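Local structure of translation initiation factor eIF2 assembly protein (Schizosaccharomyces pombe, 4ZGP) at residues Ala205-Asp210 with Leu269-Ser274; Ser191-Cys196 with Val244-Ile249. The protein acts as an ATP-dependent folding chaperone that binds the gamma subunit of eIF2 and allows it to assemble with the alpha and beta subunits. All blocks are in the same frame, centred on the assembly; numbering follows the deposited sequence.

Interaction 1: Ala205-Asp210 with Leu269-Ser274. With ADP (adenosine-5'-diphosphate), chain C.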
loop_
_atom_site.group_PDB
_atom_site.type_symbol
_atom_site.label_atom_id
_atom_site.label_comp_id
_atom_site.label_asym_id
_atom_site.label_seq_id
_atom_site.Cartn_x
_atom_site.Cartn_y
_atom_site.Cartn_z
ATOM N N ALA A 205 -6.724 7.953 14.989
ATOM C CA ALA A 205 -5.996 9.054 14.354
ATOM C C ALA A 205 -5.994 8.915 12.845
ATOM O O ALA A 205 -6.018 7.802 12.335
ATOM C CB ALA A 205 -4.557 9.104 14.841
ATOM N N PHE A 206 -5.926 10.045 12.145
ATOM C CA PHE A 206 -5.581 10.016 10.721
ATOM C C PHE A 206 -4.939 11.323 10.319
ATOM O O PHE A 206 -5.119 12.355 10.980
ATOM C CB PHE A 206 -6.802 9.703 9.825
ATOM C CG PHE A 206 -7.829 10.808 9.698
ATOM C CD1 PHE A 206 -7.726 11.786 8.704
ATOM C CD2 PHE A 206 -8.948 10.819 10.509
ATOM C CE1 PHE A 206 -8.683 12.770 8.560
ATOM C CE2 PHE A 206 -9.933 11.811 10.364
ATOM C CZ PHE A 206 -9.801 12.782 9.389
ATOM N N CYS A 207 -4.154 11.266 9.247
ATOM C CA CYS A 207 -3.457 12.444 8.784
ATOM C C CYS A 207 -3.426 12.476 7.289
ATOM O O CYS A 207 -3.587 11.462 6.626
ATOM C CB CYS A 207 -2.020 12.502 9.343
ATOM S SG CYS A 207 -0.896 11.160 8.913
ATOM N N GLN A 208 -3.264 13.682 6.775
ATOM C CA GLN A 208 -2.937 13.894 5.381
ATOM C C GLN A 208 -1.733 13.054 4.971
ATOM O O GLN A 208 -0.741 12.939 5.713
ATOM C CB GLN A 208 -2.666 15.376 5.113
ATOM C CG GLN A 208 -2.455 15.714 3.646
ATOM C CD GLN A 208 -2.358 17.205 3.399
ATOM O OE1 GLN A 208 -2.538 18.005 4.317
ATOM N NE2 GLN A 208 -2.070 17.583 2.157
ATOM N N ARG A 209 -1.801 12.479 3.771
ATOM C CA ARG A 209 -0.776 11.538 3.347
ATOM C C ARG A 209 0.424 12.201 2.686
ATOM O O ARG A 209 1.551 11.727 2.829
ATOM C CB ARG A 209 -1.381 10.500 2.406
ATOM C CG ARG A 209 -1.602 9.172 3.073
ATOM C CD ARG A 209 -0.567 8.153 2.644
ATOM N NE ARG A 209 -1.113 7.253 1.641
ATOM C CZ ARG A 209 -0.399 6.373 0.951
ATOM N NH1 ARG A 209 -1.001 5.594 0.072
ATOM N NH2 ARG A 209 0.908 6.270 1.147
ATOM N N ASP A 210 0.201 13.305 1.983
ATOM C CA ASP A 210 1.314 13.978 1.302
ATOM C C ASP A 210 1.873 15.084 2.176
ATOM O O ASP A 210 1.461 15.225 3.325
ATOM C CB ASP A 210 0.864 14.548 -0.042
ATOM C CG ASP A 210 -0.099 15.688 0.120
ATOM O OD1 ASP A 210 -0.953 15.600 1.028
ATOM O OD2 ASP A 210 -0.007 16.670 -0.649
ATOM N N LEU A 269 4.014 9.181 9.480
ATOM C CA LEU A 269 3.812 10.458 8.796
ATOM C C LEU A 269 3.746 11.625 9.784
ATOM O O LEU A 269 4.782 12.005 10.331
ATOM C CB LEU A 269 2.561 10.394 7.903
ATOM C CG LEU A 269 2.679 9.355 6.770
ATOM C CD1 LEU A 269 1.362 9.298 5.981
ATOM C CD2 LEU A 269 3.828 9.693 5.816
ATOM N N LEU A 270 2.569 12.205 10.007
ATOM C CA LEU A 270 2.468 13.336 10.940
ATOM C C LEU A 270 2.336 12.888 12.394
ATOM O O LEU A 270 2.301 13.725 13.307
ATOM C CB LEU A 270 1.291 14.240 10.579
ATOM C CG LEU A 270 1.449 14.859 9.189
ATOM C CD1 LEU A 270 0.282 15.794 8.907
ATOM C CD2 LEU A 270 2.790 15.595 9.110
ATOM N N PHE A 271 2.247 11.577 12.606
ATOM C CA PHE A 271 2.252 11.002 13.957
ATOM C C PHE A 271 3.543 10.252 14.237
ATOM O O PHE A 271 4.131 9.647 13.343
ATOM C CB PHE A 271 1.070 10.036 14.162
ATOM C CG PHE A 271 -0.257 10.699 14.087
ATOM C CD1 PHE A 271 -0.785 11.355 15.188
ATOM C CD2 PHE A 271 -0.979 10.693 12.911
ATOM C CE1 PHE A 271 -2.005 11.993 15.123
ATOM C CE2 PHE A 271 -2.209 11.328 12.841
ATOM C CZ PHE A 271 -2.723 11.992 13.946
ATOM N N SER A 272 3.995 10.272 15.488
ATOM C CA SER A 272 5.070 9.371 15.872
ATOM C C SER A 272 4.477 8.087 16.435
ATOM O O SER A 272 3.364 8.081 16.958
ATOM C CB SER A 272 5.974 10.006 16.930
ATOM O OG SER A 272 5.263 10.088 18.148
ATOM N N TRP A 273 5.237 7.009 16.353
ATOM C CA TRP A 273 4.761 5.735 16.856
ATOM C C TRP A 273 4.756 5.714 18.382
ATOM O O TRP A 273 4.024 4.934 18.980
ATOM C CB TRP A 273 5.596 4.593 16.268
ATOM C CG TRP A 273 5.050 4.253 14.928
ATOM C CD1 TRP A 273 5.546 4.636 13.718
ATOM C CD2 TRP A 273 3.822 3.554 14.659
ATOM N NE1 TRP A 273 4.719 4.187 12.706
ATOM C CE2 TRP A 273 3.656 3.519 13.260
ATOM C CE3 TRP A 273 2.864 2.942 15.460
ATOM C CZ2 TRP A 273 2.566 2.895 12.651
ATOM C CZ3 TRP A 273 1.790 2.314 14.855
ATOM C CH2 TRP A 273 1.652 2.296 13.461
ATOM N N SER A 274 5.545 6.588 19.002
ATOM C CA SER A 274 5.463 6.727 20.448
ATOM C C SER A 274 4.070 7.173 20.822
ATOM O O SER A 274 3.443 6.589 21.697
ATOM C CB SER A 274 6.504 7.726 20.982
ATOM O OG SER A 274 7.801 7.373 20.551
HETATM P PB ADP C . 2.024 2.494 0.145
HETATM O O1B ADP C . 0.884 2.133 1.085
HETATM O O2B ADP C . 3.120 1.445 0.078
HETATM O O3B ADP C . 2.444 3.938 0.327
HETATM P PA ADP C . 0.001 2.888 -1.891
HETATM O O1A ADP C . -0.798 3.365 -0.703
HETATM O O2A ADP C . -0.510 1.821 -2.845
HETATM O O3A ADP C . 1.449 2.390 -1.373
HETATM O "O5'" ADP C . 0.334 4.192 -2.766
HETATM C "C5'" ADP C . 1.612 4.829 -2.748
HETATM C "C4'" ADP C . 1.403 6.136 -3.491
HETATM O "O4'" ADP C . 1.304 5.872 -4.892
HETATM C "C3'" ADP C . 0.088 6.779 -3.080
HETATM O "O3'" ADP C . 0.302 7.829 -2.131
HETATM C "C2'" ADP C . -0.515 7.307 -4.365
HETATM O "O2'" ADP C . -0.285 8.712 -4.503
HETATM C "C1'" ADP C . 0.207 6.578 -5.480
HETATM N N9 ADP C . -0.744 5.597 -6.059
HETATM C C8 ADP C . -1.076 4.412 -5.502
HETATM N N7 ADP C . -1.974 3.747 -6.280
HETATM C C5 ADP C . -2.227 4.517 -7.362
HETATM C C6 ADP C . -3.070 4.402 -8.575
HETATM N N6 ADP C . -3.833 3.293 -8.759
HETATM N N1 ADP C . -3.050 5.426 -9.469
HETATM C C2 ADP C . -2.273 6.513 -9.263
HETATM N N3 ADP C . -1.480 6.684 -8.184
HETATM C C4 ADP C . -1.412 5.734 -7.214
#

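Interaction 2: Ser191-Cys196 with Val244-Ile249. With ADP (adenosine-5'-diphosphate), chain C.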
loop_
_atom_site.group_PDB
_atom_site.type_symbol
_atom_site.label_atom_id
_atom_site.label_comp_id
_atom_site.label_asym_id
_atom_site.label_seq_id
_atom_site.Cartn_x
_atom_site.Cartn_y
_atom_site.Cartn_z
ATOM N N SER A 191 -3.302 15.418 -2.226
ATOM C CA SER A 191 -3.646 16.066 -0.964
ATOM C C SER A 191 -4.986 15.616 -0.400
ATOM O O SER A 191 -5.369 16.055 0.676
ATOM C CB SER A 191 -3.659 17.593 -1.125
ATOM O OG SER A 191 -2.376 18.100 -1.463
ATOM N N THR A 192 -5.724 14.773 -1.115
ATOM C CA THR A 192 -6.942 14.232 -0.505
ATOM C C THR A 192 -6.782 12.730 -0.248
ATOM O O THR A 192 -7.770 11.975 -0.227
ATOM C CB THR A 192 -8.201 14.512 -1.344
ATOM O OG1 THR A 192 -8.100 13.849 -2.597
ATOM C CG2 THR A 192 -8.364 16.029 -1.589
ATOM N N GLU A 193 -5.533 12.331 -0.030
ATOM C CA GLU A 193 -5.260 10.987 0.454
ATOM C C GLU A 193 -4.880 11.057 1.930
ATOM O O GLU A 193 -4.224 12.005 2.374
ATOM C CB GLU A 193 -4.158 10.305 -0.359
ATOM C CG GLU A 193 -4.414 8.816 -0.530
ATOM C CD GLU A 193 -3.162 8.000 -0.722
ATOM O OE1 GLU A 193 -2.187 8.525 -1.305
ATOM O OE2 GLU A 193 -3.166 6.834 -0.281
ATOM N N PHE A 194 -5.315 10.058 2.690
ATOM C CA PHE A 194 -5.077 10.075 4.137
ATOM C C PHE A 194 -4.546 8.735 4.614
ATOM O O PHE A 194 -4.817 7.701 4.011
ATOM C CB PHE A 194 -6.367 10.407 4.911
ATOM C CG PHE A 194 -6.963 11.730 4.545
ATOM C CD1 PHE A 194 -6.554 12.888 5.195
ATOM C CD2 PHE A 194 -7.899 11.822 3.515
ATOM C CE1 PHE A 194 -7.087 14.140 4.843
ATOM C CE2 PHE A 194 -8.454 13.079 3.166
ATOM C CZ PHE A 194 -8.048 14.224 3.833
ATOM N N ARG A 195 -3.829 8.764 5.729
ATOM C CA ARG A 195 -3.398 7.541 6.382
ATOM C C ARG A 195 -4.107 7.457 7.728
ATOM O O ARG A 195 -4.116 8.427 8.473
ATOM C CB ARG A 195 -1.887 7.525 6.554
ATOM C CG ARG A 195 -1.391 6.317 7.345
ATOM C CD ARG A 195 0.045 5.961 6.995
ATOM N NE ARG A 195 0.168 5.410 5.647
ATOM C CZ ARG A 195 1.305 4.965 5.126
ATOM N NH1 ARG A 195 2.424 5.037 5.834
ATOM N NH2 ARG A 195 1.325 4.446 3.889
ATOM N N CYS A 196 -4.691 6.294 8.024
ATOM C CA CYS A 196 -5.704 6.164 9.072
ATOM C C CYS A 196 -5.326 5.023 9.994
ATOM O O CYS A 196 -5.085 3.890 9.567
ATOM C CB CYS A 196 -7.090 5.926 8.470
ATOM S SG CYS A 196 -7.526 7.089 7.129
ATOM N N VAL A 244 -3.301 -0.142 9.805
ATOM C CA VAL A 244 -3.242 1.201 9.236
ATOM C C VAL A 244 -3.802 1.131 7.827
ATOM O O VAL A 244 -3.357 0.291 7.072
ATOM C CB VAL A 244 -1.806 1.710 9.198
ATOM C CG1 VAL A 244 -1.748 3.125 8.630
ATOM C CG2 VAL A 244 -1.161 1.641 10.635
ATOM N N PHE A 245 -4.764 1.978 7.477
ATOM C CA PHE A 245 -5.287 1.908 6.106
ATOM C C PHE A 245 -5.157 3.256 5.424
ATOM O O PHE A 245 -5.255 4.290 6.074
ATOM C CB PHE A 245 -6.741 1.359 6.071
ATOM C CG PHE A 245 -7.808 2.237 6.693
ATOM C CD1 PHE A 245 -8.074 2.192 8.048
ATOM C CD2 PHE A 245 -8.640 3.008 5.898
ATOM C CE1 PHE A 245 -9.106 2.960 8.597
ATOM C CE2 PHE A 245 -9.673 3.776 6.439
ATOM C CZ PHE A 245 -9.902 3.764 7.782
ATOM N N ASP A 246 -4.850 3.238 4.119
ATOM C CA ASP A 246 -4.717 4.477 3.355
ATOM C C ASP A 246 -5.987 4.666 2.555
ATOM O O ASP A 246 -6.562 3.696 2.060
ATOM C CB ASP A 246 -3.498 4.452 2.417
ATOM C CG ASP A 246 -2.177 4.461 3.176
ATOM O OD1 ASP A 246 -2.159 4.878 4.353
ATOM O OD2 ASP A 246 -1.162 4.041 2.605
ATOM N N VAL A 247 -6.455 5.906 2.462
ATOM C CA VAL A 247 -7.699 6.183 1.754
ATOM C C VAL A 247 -7.544 7.359 0.816
ATOM O O VAL A 247 -6.797 8.276 1.093
ATOM C CB VAL A 247 -8.844 6.488 2.713
ATOM C CG1 VAL A 247 -9.171 5.281 3.472
ATOM C CG2 VAL A 247 -8.476 7.632 3.651
ATOM N N TYR A 248 -8.249 7.291 -0.307
ATOM C CA TYR A 248 -8.305 8.393 -1.247
ATOM C C TYR A 248 -9.752 8.877 -1.280
ATOM O O TYR A 248 -10.669 8.099 -1.527
ATOM C CB TYR A 248 -7.847 7.957 -2.636
ATOM C CG TYR A 248 -7.979 9.070 -3.659
ATOM C CD1 TYR A 248 -7.361 10.293 -3.460
ATOM C CD2 TYR A 248 -8.702 8.876 -4.835
ATOM C CE1 TYR A 248 -7.479 11.327 -4.406
ATOM C CE2 TYR A 248 -8.812 9.898 -5.796
ATOM C CZ TYR A 248 -8.203 11.118 -5.570
ATOM O OH TYR A 248 -8.318 12.136 -6.510
ATOM N N ILE A 249 -9.965 10.155 -1.002
ATOM C CA ILE A 249 -11.330 10.666 -0.927
ATOM C C ILE A 249 -11.515 11.678 -2.032
ATOM O O ILE A 249 -10.788 12.649 -2.122
ATOM C CB ILE A 249 -11.638 11.283 0.449
ATOM C CG1 ILE A 249 -11.501 10.199 1.523
ATOM C CG2 ILE A 249 -13.066 11.855 0.472
ATOM C CD1 ILE A 249 -11.735 10.671 2.963
HETATM P PB ADP C . 2.024 2.494 0.145
HETATM O O1B ADP C . 0.884 2.133 1.085
HETATM O O2B ADP C . 3.120 1.445 0.078
HETATM O O3B ADP C . 2.444 3.938 0.327
HETATM P PA ADP C . 0.001 2.888 -1.891
HETATM O O1A ADP C . -0.798 3.365 -0.703
HETATM O O2A ADP C . -0.510 1.821 -2.845
HETATM O O3A ADP C . 1.449 2.390 -1.373
HETATM O "O5'" ADP C . 0.334 4.192 -2.766
HETATM C "C5'" ADP C . 1.612 4.829 -2.748
HETATM C "C4'" ADP C . 1.403 6.136 -3.491
HETATM O "O4'" ADP C . 1.304 5.872 -4.892
HETATM C "C3'" ADP C . 0.088 6.779 -3.080
HETATM O "O3'" ADP C . 0.302 7.829 -2.131
HETATM C "C2'" ADP C . -0.515 7.307 -4.365
HETATM O "O2'" ADP C . -0.285 8.712 -4.503
HETATM C "C1'" ADP C . 0.207 6.578 -5.480
HETATM N N9 ADP C . -0.744 5.597 -6.059
HETATM C C8 ADP C . -1.076 4.412 -5.502
HETATM N N7 ADP C . -1.974 3.747 -6.280
HETATM C C5 ADP C . -2.227 4.517 -7.362
HETATM C C6 ADP C . -3.070 4.402 -8.575
HETATM N N6 ADP C . -3.833 3.293 -8.759
HETATM N N1 ADP C . -3.050 5.426 -9.469
HETATM C C2 ADP C . -2.273 6.513 -9.263
HETATM N N3 ADP C . -1.480 6.684 -8.184
HETATM C C4 ADP C . -1.412 5.734 -7.214
#

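Interaction 1: Ala205-Asp210 with Leu269-Ser274
Strand 202-208 of the five-stranded mixed sheet of this ATP-grasp protein meets the loop leading into helix 273-278, mainly through Ala205 and Cys207 against Leu269, Leu270 and Phe271. The methyl of Ala205 sits over one face of the Phe271 ring, a CH-pi contact, with CB 3.9 Å from the ring centroid and displaced toward the rim. The carbonyl oxygen of Phe206 lies at the edge of the same ring, 3.6 Å from Phe271 CE2. Cys207 is wedged into the loop. Cys207 SG stands between the backbone N and the carbonyl carbon (chi1 61°), which brings it to 3.7 Å from CB of Leu269. Cys207 CB meets Leu270 CB at 3.9 Å, and its sulfur is also oblique to the Phe271 ring. Phe271 also packs on strand 287-289.

Just past the end of the strand CD1 of Leu269 touches CD of Arg209 at 4.0 Å. Bends at chi2 and chi3 of Arg209 carry its guanidinium to ADP. Arg209 NH2 binds O3B of the ADP beta phosphate at 2.9 Å, and O3' of the ribose lies over one guanidinium face. In the conformer given, NH1 also forms salt bridges with Glu193 and Asp246. No hydrogen bond joins the two segments. The loop is therefore held here by apolar and aromatic contacts, while the charge of Arg209 is probably shared between the phosphates and the two carboxylates.

Interaction 2: Ser191-Cys196 with Val244-Ile249
Arg195 and Asp246 form a salt bridge beside the phosphates of ADP. The arginine grips the carboxylate side-on with two nitrogens. Arg195 NE reaches Asp246 OD1 at 2.7 Å and Arg195 NH2 reaches Asp246 OD2 at 2.8 Å, each on a syn lone pair. The two planes are only 3° apart, and both bonds are nearly straight. CG of Arg195 is anti to the backbone N (chi1 175°), and a bend at chi3 turns the guanidinium onto the acid. Arg209 is a second partner of Asp246 and also pairs with Glu193. Glu193 OE1 accepts a hydrogen bond from the ribose O3' of ADP at 2.7 Å. With an alanine in place of Arg195, Asp246 would probably lose its two-nitrogen partner and its carboxylate be freer to turn beside the phosphates.

These groups project from one face of two neighbouring antiparallel strands in the ATP-grasp fold. Glu193 and Arg195, two apart on one strand, share a face with Tyr248 and Asp246 opposite them; both pairs are non-hydrogen-bonded. Phe194 with Val247 and Cys196 with Phe245 are hydrogen-bonded pairs. Phe194 N binds Val247 O at 2.8 Å, and Val247 N binds Phe194 O in return.

The other face is apolar. CB of Cys196 lies over the Phe245 ring, 3.6 Å from its centroid, and SG touches Val247 CG2. Helix 221-233 packs on Cys196 and Val247. At the start of the pairing, Thr192 OG1 donates to Ile249 O at 3.0 Å, and Ile249 N binds Thr192 O.

From the N terminus the chain first meets 191-196, on strand 193-199, and turns directly into strand 202-208, which carries 205-210. Helices 216-219 and 221-233 follow. The chain then returns at 244-249, where interaction 2 closes a loop of 47 residues. It runs on through strand 253-261 to 269-274, where interaction 1 closes a loop of 58. The two loops cross, since their segments alternate along the chain. Strands 193-199 and 202-208 are neighbours in one sheet. Interaction 2 joins the first to strand 243-250, and interaction 1 joins the second to the loop before helix 273-278. Both contacts reach the bound ADP.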